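Local coordinates for Adhesin/invasin TibA autotransporter (Escherichia coli, PDB 4Q1Q), which mediates adhesion to and invasion of human intestinal epithelial cells, aggregates bacteria through contacts between its own copies, and enhances biofilm formation, at residues R139-S144 / R158-D163; Q178-G183 / G195-Y200. One frame throughout, in Å; residues are numbered along the deposited sequence.

Interaction 1. Residues R139-S144 / R158-D163; sequences RQFVSS and RQYVRD. With 289 (D-glycero-alpha-D-manno-heptopyranose), chain N; 289 (D-glycero-alpha-D-manno-heptopyranose), chain O; 289 (D-glycero-alpha-D-manno-heptopyranose), chain P.
Phe141 and Tyr160 lie side by side on neighbouring parallel strands, their ring planes 17° apart but slid, with centroids 4.9 Å apart, so that they barely overlap, with Phe141 CE1 over the face of Tyr160, 3.5 Å from its CD1. Phe141 CD1 in turn lies over the guanidinium of Arg162, toward its rim. Beside the rings, Arg139 CD rests on one face of the Arg158 guanidinium, 3.5 Å from NH2; the methylenes let two arginines pack closely, while Asp120 forms a salt bridge with Arg139 NE. On the other face of the sheet Gln159 NE2 donates to Gln140 OE1 (2.6 Å, 173° at the hydrogen), the two amides almost coplanar. Both glutamines have CG anti to the backbone N, and both chains run on extended, which brings amide beside amide. This is the stacking of successive coils in the parallel beta-helix of an autotransporter passenger: like residues recur 19 positions apart in in-register strands. The glutamine ladder and the Val142–Val161 pair face the interior, against strands 147-149 and 166-168, and the ladder continues to Gln121 and Gln178. Ser143 and Ser144 carry O-linked heptoses, and Ser144 N hydrogen-bonds to Asp163 O at 3.0 Å. Arg162 NE and, weakly, NH2 donate to O2 of a third heptose, borne by Ser181; the 2.4 Å modelled between NE and that O2 is doubtfully short.

Interaction 2. Residues Q178-G183 / G195-Y200; sequences QFVSSG and GGMYLY. With 289 (D-glycero-alpha-D-manno-heptopyranose), chain P; 289 (D-glycero-alpha-D-manno-heptopyranose), chain Q; 289 (D-glycero-alpha-D-manno-heptopyranose), chain T.
Tyr198 N donates to Gln178 O at 2.8 Å, and the same oxygen lies near the plane of the Tyr198 ring, at its edge. Tyr200 N reaches Val180 O at 2.7 Å, though the bond is bent (144° at the hydrogen). Phe179, Tyr198 and Tyr200 form an aromatic cluster. The Phe179 ring is oblique to Tyr198, at 45°, and nearly parallel to Tyr200 but slid aside, so that CD1 meets Tyr200 CE2 at 3.5 Å. The Tyr200 ring also takes sugar contacts: O4 of the heptose linked to Ser181 lies 3.4 Å from its CD2, and O5 of another heptose sits at its edge. On the interior face of the beta-helix, Val180 packs on Leu199 CD2 and, more loosely, on CE of Met197. Met197, present as selenomethionine, is extended with CG and CE beside Gln178 OE1, at 2.9 and 3.0 Å. That oxygen has a weak bond from Thr189, and Gln178 NE2 donates to Gln159. Because a methionine side chain has no N-H to offer, the ladder of side-chain amides does not pass from Gln178 to Met197; in its place the CG and CE carbons pack against the Gln178 side-chain oxygen, a van der Waals contact.

In the fold
Both contacts join successive coils in the same parallel sheet of the beta-helix, and strand 158-161 of interaction 1 neighbours strand 177-181 of interaction 2, with Val161 N probably bonded to Phe179 O. Interaction 1 is nearer the middle of the chain, its centre about 6 Å from the chain centre against about 12 Å for interaction 2, yet both are largely buried. They differ in side-chain chemistry: arginines frame the rings in 139-144/158-163, whereas 178-183/195-200 has a tyrosine-rich outer face and an inner face where Met197 and Leu199 stand in place of the second glutamine and valine. One heptose touches both: attached to Ser181 in interaction 2, it also reaches Arg162 of interaction 1.

Interaction 1. Residues R139-S144 / R158-D163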
loop_
_atom_site.group_PDB
_atom_site.type_symbol
_atom_site.label_atom_id
_atom_site.label_comp_id
_atom_site.label_asym_id
_atom_site.label_seq_id
_atom_site.Cartn_x
_atom_site.Cartn_y
_atom_site.Cartn_z
ATOM N N ARG A 139 2.867 5.433 5.617
ATOM C CA ARG A 139 1.837 4.415 5.755
ATOM C C ARG A 139 0.928 4.375 4.540
ATOM O O ARG A 139 0.537 5.410 4.029
ATOM C CB ARG A 139 0.991 4.675 7.016
ATOM C CG ARG A 139 1.826 4.686 8.286
ATOM C CD ARG A 139 1.021 4.865 9.567
ATOM N NE ARG A 139 0.171 6.052 9.560
ATOM C CZ ARG A 139 -0.672 6.352 10.543
ATOM N NH1 ARG A 139 -0.739 5.594 11.621
ATOM N NH2 ARG A 139 -1.441 7.420 10.493
ATOM N N GLN A 140 0.538 3.175 4.134
ATOM C CA GLN A 140 -0.487 2.998 3.116
ATOM C C GLN A 140 -1.658 2.201 3.682
ATOM O O GLN A 140 -1.461 1.126 4.240
ATOM C CB GLN A 140 0.138 2.269 1.923
ATOM C CG GLN A 140 -0.830 2.105 0.764
ATOM C CD GLN A 140 -0.380 1.103 -0.275
ATOM O OE1 GLN A 140 -0.117 -0.066 0.013
ATOM N NE2 GLN A 140 -0.339 1.556 -1.523
ATOM N N PHE A 141 -2.873 2.715 3.527
ATOM C CA PHE A 141 -4.084 2.076 4.027
ATOM C C PHE A 141 -4.975 1.678 2.863
ATOM O O PHE A 141 -5.257 2.529 2.023
ATOM C CB PHE A 141 -4.898 3.028 4.903
ATOM C CG PHE A 141 -4.191 3.444 6.159
ATOM C CD1 PHE A 141 -4.241 2.645 7.293
ATOM C CD2 PHE A 141 -3.460 4.626 6.194
ATOM C CE1 PHE A 141 -3.577 3.008 8.453
ATOM C CE2 PHE A 141 -2.823 5.005 7.366
ATOM C CZ PHE A 141 -2.874 4.200 8.488
ATOM N N VAL A 142 -5.393 0.411 2.813
ATOM C CA VAL A 142 -6.248 -0.065 1.738
ATOM C C VAL A 142 -7.498 -0.714 2.305
ATOM O O VAL A 142 -7.429 -1.636 3.127
ATOM C CB VAL A 142 -5.566 -1.098 0.843
ATOM C CG1 VAL A 142 -6.327 -1.173 -0.476
ATOM C CG2 VAL A 142 -4.117 -0.707 0.664
ATOM N N SER A 143 -8.641 -0.238 1.833
ATOM C CA SER A 143 -9.867 -0.695 2.450
ATOM C C SER A 143 -11.076 -0.689 1.543
ATOM O O SER A 143 -11.160 0.090 0.593
ATOM C CB SER A 143 -10.188 0.237 3.610
ATOM O OG SER A 143 -11.169 -0.378 4.433
ATOM N N SER A 144 -11.998 -1.573 1.898
ATOM C CA SER A 144 -13.337 -1.623 1.340
ATOM C C SER A 144 -13.354 -1.411 -0.165
ATOM O O SER A 144 -13.881 -0.412 -0.667
ATOM C CB SER A 144 -14.251 -0.636 2.074
ATOM O OG SER A 144 -14.908 -1.307 3.138
ATOM N N ARG A 158 4.981 0.846 6.315
ATOM C CA ARG A 158 3.878 -0.027 6.714
ATOM C C ARG A 158 2.677 0.089 5.798
ATOM O O ARG A 158 2.208 1.184 5.473
ATOM C CB ARG A 158 3.374 0.257 8.140
ATOM C CG ARG A 158 4.452 0.059 9.194
ATOM C CD ARG A 158 4.015 0.556 10.571
ATOM N NE ARG A 158 4.065 2.008 10.690
ATOM C CZ ARG A 158 3.567 2.711 11.705
ATOM N NH1 ARG A 158 2.963 2.095 12.715
ATOM N NH2 ARG A 158 3.659 4.037 11.718
ATOM N N GLN A 159 2.153 -1.084 5.463
ATOM C CA GLN A 159 0.957 -1.152 4.646
ATOM C C GLN A 159 -0.140 -1.811 5.479
ATOM O O GLN A 159 0.097 -2.857 6.083
ATOM C CB GLN A 159 1.254 -1.968 3.384
ATOM C CG GLN A 159 0.061 -2.216 2.485
ATOM C CD GLN A 159 0.371 -3.168 1.352
ATOM O OE1 GLN A 159 0.596 -4.359 1.575
ATOM N NE2 GLN A 159 0.407 -2.635 0.134
ATOM N N TYR A 160 -1.329 -1.215 5.510
ATOM C CA TYR A 160 -2.450 -1.820 6.225
ATOM C C TYR A 160 -3.464 -2.284 5.202
ATOM O O TYR A 160 -4.109 -1.446 4.578
ATOM C CB TYR A 160 -3.113 -0.837 7.193
ATOM C CG TYR A 160 -2.171 -0.399 8.285
ATOM C CD1 TYR A 160 -1.183 0.542 8.024
ATOM C CD2 TYR A 160 -2.207 -0.984 9.545
ATOM C CE1 TYR A 160 -0.289 0.925 9.000
ATOM C CE2 TYR A 160 -1.297 -0.619 10.520
ATOM C CZ TYR A 160 -0.358 0.347 10.245
ATOM O OH TYR A 160 0.542 0.721 11.207
ATOM N N VAL A 161 -3.605 -3.596 5.042
ATOM C CA VAL A 161 -4.680 -4.123 4.204
ATOM C C VAL A 161 -5.862 -4.484 5.104
ATOM O O VAL A 161 -5.862 -5.487 5.825
ATOM C CB VAL A 161 -4.187 -5.312 3.377
ATOM C CG1 VAL A 161 -5.229 -5.736 2.354
ATOM C CG2 VAL A 161 -2.874 -4.945 2.701
ATOM N N ARG A 162 -6.874 -3.626 5.083
ATOM C CA ARG A 162 -7.997 -3.752 6.010
ATOM C C ARG A 162 -9.171 -4.484 5.376
ATOM O O ARG A 162 -9.072 -4.941 4.230
ATOM C CB ARG A 162 -8.379 -2.357 6.525
ATOM C CG ARG A 162 -7.232 -1.741 7.322
ATOM C CD ARG A 162 -7.717 -0.880 8.472
ATOM N NE ARG A 162 -6.655 -0.606 9.430
ATOM C CZ ARG A 162 -6.371 0.606 9.899
ATOM N NH1 ARG A 162 -7.043 1.668 9.469
ATOM N NH2 ARG A 162 -5.394 0.750 10.780
ATOM N N ASP A 163 -10.265 -4.609 6.122
ATOM C CA ASP A 163 -11.433 -5.365 5.664
ATOM C C ASP A 163 -11.784 -4.944 4.242
ATOM O O ASP A 163 -11.909 -3.759 3.985
ATOM C CB ASP A 163 -12.622 -5.165 6.630
ATOM C CG ASP A 163 -13.812 -6.093 6.358
ATOM O OD1 ASP A 163 -13.650 -7.116 5.655
ATOM O OD2 ASP A 163 -14.935 -5.832 6.857
HETATM O O7 289 N . -12.875 4.199 4.565
HETATM C C7 289 N . -11.709 4.601 5.292
HETATM C C6 289 N . -11.005 3.387 5.886
HETATM O O6 289 N . -10.984 3.483 7.314
HETATM C C5 289 N . -11.621 2.042 5.479
HETATM O O5 289 N . -10.975 1.055 6.288
HETATM C C1 289 N . -11.202 -0.243 5.733
HETATM C C2 289 N . -12.580 -0.688 6.188
HETATM O O2 289 N . -12.498 -0.767 7.613
HETATM C C3 289 N . -13.576 0.314 5.586
HETATM O O3 289 N . -14.845 0.169 6.245
HETATM C C4 289 N . -13.129 1.785 5.566
HETATM O O4 289 N . -13.733 2.358 4.398
HETATM O O7 289 O . -15.708 -6.237 0.657
HETATM C C7 289 O . -16.990 -5.616 0.510
HETATM C C6 289 O . -16.881 -4.140 0.876
HETATM O O6 289 O . -18.190 -3.559 0.913
HETATM C C5 289 O . -16.204 -3.946 2.228
HETATM O O5 289 O . -16.765 -2.549 2.872
HETATM C C1 289 O . -15.752 -2.017 3.760
HETATM C C2 289 O . -15.462 -3.075 4.833
HETATM O O2 289 O . -15.556 -2.476 6.130
HETATM C C3 289 O . -16.425 -4.267 4.749
HETATM O O3 289 O . -17.475 -4.083 5.706
HETATM C C4 289 O . -17.048 -4.523 3.369
HETATM O O4 289 O . -17.212 -5.934 3.186
HETATM O O7 289 P . -6.661 -7.288 14.234
HETATM C C7 289 P . -7.335 -6.131 14.733
HETATM C C6 289 P . -7.660 -5.239 13.539
HETATM O O6 289 P . -8.002 -3.934 14.032
HETATM C C5 289 P . -6.537 -5.208 12.495
HETATM O O5 289 P . -7.187 -4.615 11.371
HETATM C C1 289 P . -6.357 -4.507 10.218
HETATM C C2 289 P . -5.295 -3.468 10.553
HETATM O O2 289 P . -5.842 -2.250 11.052
HETATM C C3 289 P . -4.413 -4.093 11.619
HETATM O O3 289 P . -3.401 -3.155 11.980
HETATM C C4 289 P . -5.246 -4.467 12.838
HETATM O O4 289 P . -4.321 -5.269 13.571
#

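Interaction 2. Residues Q178-G183 / G195-Y200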
loop_
_atom_site.group_PDB
_atom_site.type_symbol
_atom_site.label_atom_id
_atom_site.label_comp_id
_atom_site.label_asym_id
_atom_site.label_seq_id
_atom_site.Cartn_x
_atom_site.Cartn_y
_atom_site.Cartn_z
ATOM N N GLN A 178 3.828 -5.551 6.319
ATOM C CA GLN A 178 2.505 -5.641 5.740
ATOM C C GLN A 178 1.589 -6.237 6.791
ATOM O O GLN A 178 1.938 -7.278 7.345
ATOM C CB GLN A 178 2.554 -6.538 4.503
ATOM C CG GLN A 178 1.247 -6.563 3.735
ATOM C CD GLN A 178 1.239 -7.558 2.583
ATOM O OE1 GLN A 178 1.786 -8.655 2.685
ATOM N NE2 GLN A 178 0.656 -7.165 1.463
ATOM N N PHE A 179 0.488 -5.550 7.090
ATOM C CA PHE A 179 -0.527 -6.063 8.002
ATOM C C PHE A 179 -1.832 -6.368 7.283
ATOM O O PHE A 179 -2.515 -5.483 6.767
ATOM C CB PHE A 179 -0.856 -5.091 9.131
ATOM C CG PHE A 179 0.352 -4.633 9.883
ATOM C CD1 PHE A 179 1.061 -5.520 10.661
ATOM C CD2 PHE A 179 0.780 -3.319 9.798
ATOM C CE1 PHE A 179 2.167 -5.095 11.363
ATOM C CE2 PHE A 179 1.876 -2.888 10.513
ATOM C CZ PHE A 179 2.581 -3.783 11.288
ATOM N N VAL A 180 -2.200 -7.640 7.291
ATOM C CA VAL A 180 -3.417 -8.024 6.601
ATOM C C VAL A 180 -4.394 -8.440 7.691
ATOM O O VAL A 180 -4.156 -9.399 8.428
ATOM C CB VAL A 180 -3.158 -9.134 5.565
ATOM C CG1 VAL A 180 -4.361 -9.315 4.653
ATOM C CG2 VAL A 180 -1.892 -8.837 4.771
ATOM N N SER A 181 -5.482 -7.682 7.784
ATOM C CA SER A 181 -6.512 -7.879 8.785
ATOM C C SER A 181 -7.628 -8.734 8.225
ATOM O O SER A 181 -7.623 -9.063 7.035
ATOM C CB SER A 181 -7.113 -6.543 9.213
ATOM O OG SER A 181 -6.107 -5.688 9.716
ATOM N N SER A 182 -8.595 -9.015 9.096
ATOM C CA SER A 182 -9.762 -9.826 8.755
ATOM C C SER A 182 -10.509 -9.205 7.594
ATOM O O SER A 182 -10.790 -8.020 7.615
ATOM C CB SER A 182 -10.736 -9.968 9.925
ATOM O OG SER A 182 -10.055 -10.396 11.094
ATOM N N GLY A 183 -10.786 -10.012 6.575
ATOM C CA GLY A 183 -11.464 -9.527 5.384
ATOM C C GLY A 183 -10.480 -8.842 4.453
ATOM O O GLY A 183 -10.868 -8.461 3.357
ATOM N N GLY A 195 11.892 -8.393 5.751
ATOM C CA GLY A 195 10.460 -8.122 5.616
ATOM C C GLY A 195 9.594 -8.898 6.600
ATOM O O GLY A 195 9.910 -10.030 6.938
ATOM N N GLY A 196 8.486 -8.309 7.041
ATOM C CA GLY A 196 7.467 -8.999 7.836
ATOM C C GLY A 196 6.045 -8.858 7.319
ATOM O O GLY A 196 5.522 -7.759 7.192
HETATM N N MSE A 197 5.400 -9.978 7.014
HETATM C CA MSE A 197 3.992 -9.974 6.650
HETATM C C MSE A 197 3.221 -10.554 7.805
HETATM O O MSE A 197 3.524 -11.660 8.240
HETATM C CB MSE A 197 3.829 -10.835 5.391
HETATM C CG MSE A 197 2.480 -10.689 4.687
HETATM SE SE MSE A 197 2.235 -12.154 3.376
HETATM C CE MSE A 197 0.655 -11.438 2.442
ATOM N N TYR A 198 2.184 -9.873 8.276
ATOM C CA TYR A 198 1.422 -10.366 9.428
ATOM C C TYR A 198 -0.027 -10.622 9.040
ATOM O O TYR A 198 -0.732 -9.721 8.604
ATOM C CB TYR A 198 1.435 -9.381 10.608
ATOM C CG TYR A 198 2.786 -9.085 11.215
ATOM C CD1 TYR A 198 3.736 -8.348 10.516
ATOM C CD2 TYR A 198 3.117 -9.511 12.500
ATOM C CE1 TYR A 198 4.980 -8.058 11.058
ATOM C CE2 TYR A 198 4.368 -9.250 13.043
ATOM C CZ TYR A 198 5.295 -8.518 12.317
ATOM O OH TYR A 198 6.554 -8.256 12.800
ATOM N N LEU A 199 -0.497 -11.848 9.229
ATOM C CA LEU A 199 -1.883 -12.156 8.912
ATOM C C LEU A 199 -2.684 -12.097 10.211
ATOM O O LEU A 199 -2.684 -13.051 10.988
ATOM C CB LEU A 199 -1.957 -13.515 8.213
ATOM C CG LEU A 199 -1.072 -13.699 6.976
ATOM C CD1 LEU A 199 -1.415 -15.005 6.266
ATOM C CD2 LEU A 199 -1.193 -12.536 6.000
ATOM N N TYR A 200 -3.305 -10.949 10.465
ATOM C CA TYR A 200 -4.058 -10.720 11.692
ATOM C C TYR A 200 -5.519 -11.003 11.414
ATOM O O TYR A 200 -6.368 -10.120 11.467
ATOM C CB TYR A 200 -3.931 -9.279 12.162
ATOM C CG TYR A 200 -2.593 -8.897 12.735
ATOM C CD1 TYR A 200 -1.873 -9.765 13.537
ATOM C CD2 TYR A 200 -2.086 -7.620 12.523
ATOM C CE1 TYR A 200 -0.663 -9.384 14.083
ATOM C CE2 TYR A 200 -0.888 -7.219 13.080
ATOM C CZ TYR A 200 -0.186 -8.104 13.867
ATOM O OH TYR A 200 1.017 -7.724 14.408
HETATM O O7 289 P . -6.661 -7.288 14.234
HETATM C C7 289 P . -7.335 -6.131 14.733
HETATM C C6 289 P . -7.660 -5.239 13.539
HETATM O O6 289 P . -8.002 -3.934 14.032
HETATM C C5 289 P . -6.537 -5.208 12.495
HETATM O O5 289 P . -7.187 -4.615 11.371
HETATM C C1 289 P . -6.357 -4.507 10.218
HETATM C C2 289 P . -5.295 -3.468 10.553
HETATM O O2 289 P . -5.842 -2.250 11.052
HETATM C C3 289 P . -4.413 -4.093 11.619
HETATM O O3 289 P . -3.401 -3.155 11.980
HETATM C C4 289 P . -5.246 -4.467 12.838
HETATM O O4 289 P . -4.321 -5.269 13.571
HETATM O O7 289 Q . -14.686 -12.721 11.094
HETATM C C7 289 Q . -14.165 -11.607 11.830
HETATM C C6 289 Q . -13.275 -12.122 12.955
HETATM O O6 289 Q . -13.676 -13.452 13.281
HETATM C C5 289 Q . -11.802 -12.072 12.557
HETATM O O5 289 Q . -11.507 -10.675 12.633
HETATM C C1 289 Q . -10.169 -10.245 12.386
HETATM C C2 289 Q . -9.316 -10.878 13.473
HETATM O O2 289 Q . -9.714 -10.342 14.738
HETATM C C3 289 Q . -9.447 -12.401 13.367
HETATM O O3 289 Q . -8.666 -13.040 14.381
HETATM C C4 289 Q . -10.891 -12.877 13.482
HETATM O O4 289 Q . -10.866 -14.292 13.262
HETATM O O7 289 T . -3.963 -11.916 18.395
HETATM C C7 289 T . -3.261 -12.240 17.191
HETATM C C6 289 T . -1.898 -11.570 17.258
HETATM O O6 289 T . -1.652 -11.095 18.583
HETATM C C5 289 T . -0.772 -12.511 16.858
HETATM O O5 289 T . -0.450 -12.005 15.564
HETATM C C1 289 T . 0.310 -12.919 14.803
HETATM C C2 289 T . 1.652 -13.028 15.504
HETATM O O2 289 T . 2.313 -11.767 15.376
HETATM C C3 289 T . 1.469 -13.458 16.957
HETATM O O3 289 T . 2.740 -13.496 17.625
HETATM C C4 289 T . 0.514 -12.521 17.673
HETATM O O4 289 T . 0.380 -13.035 19.002
#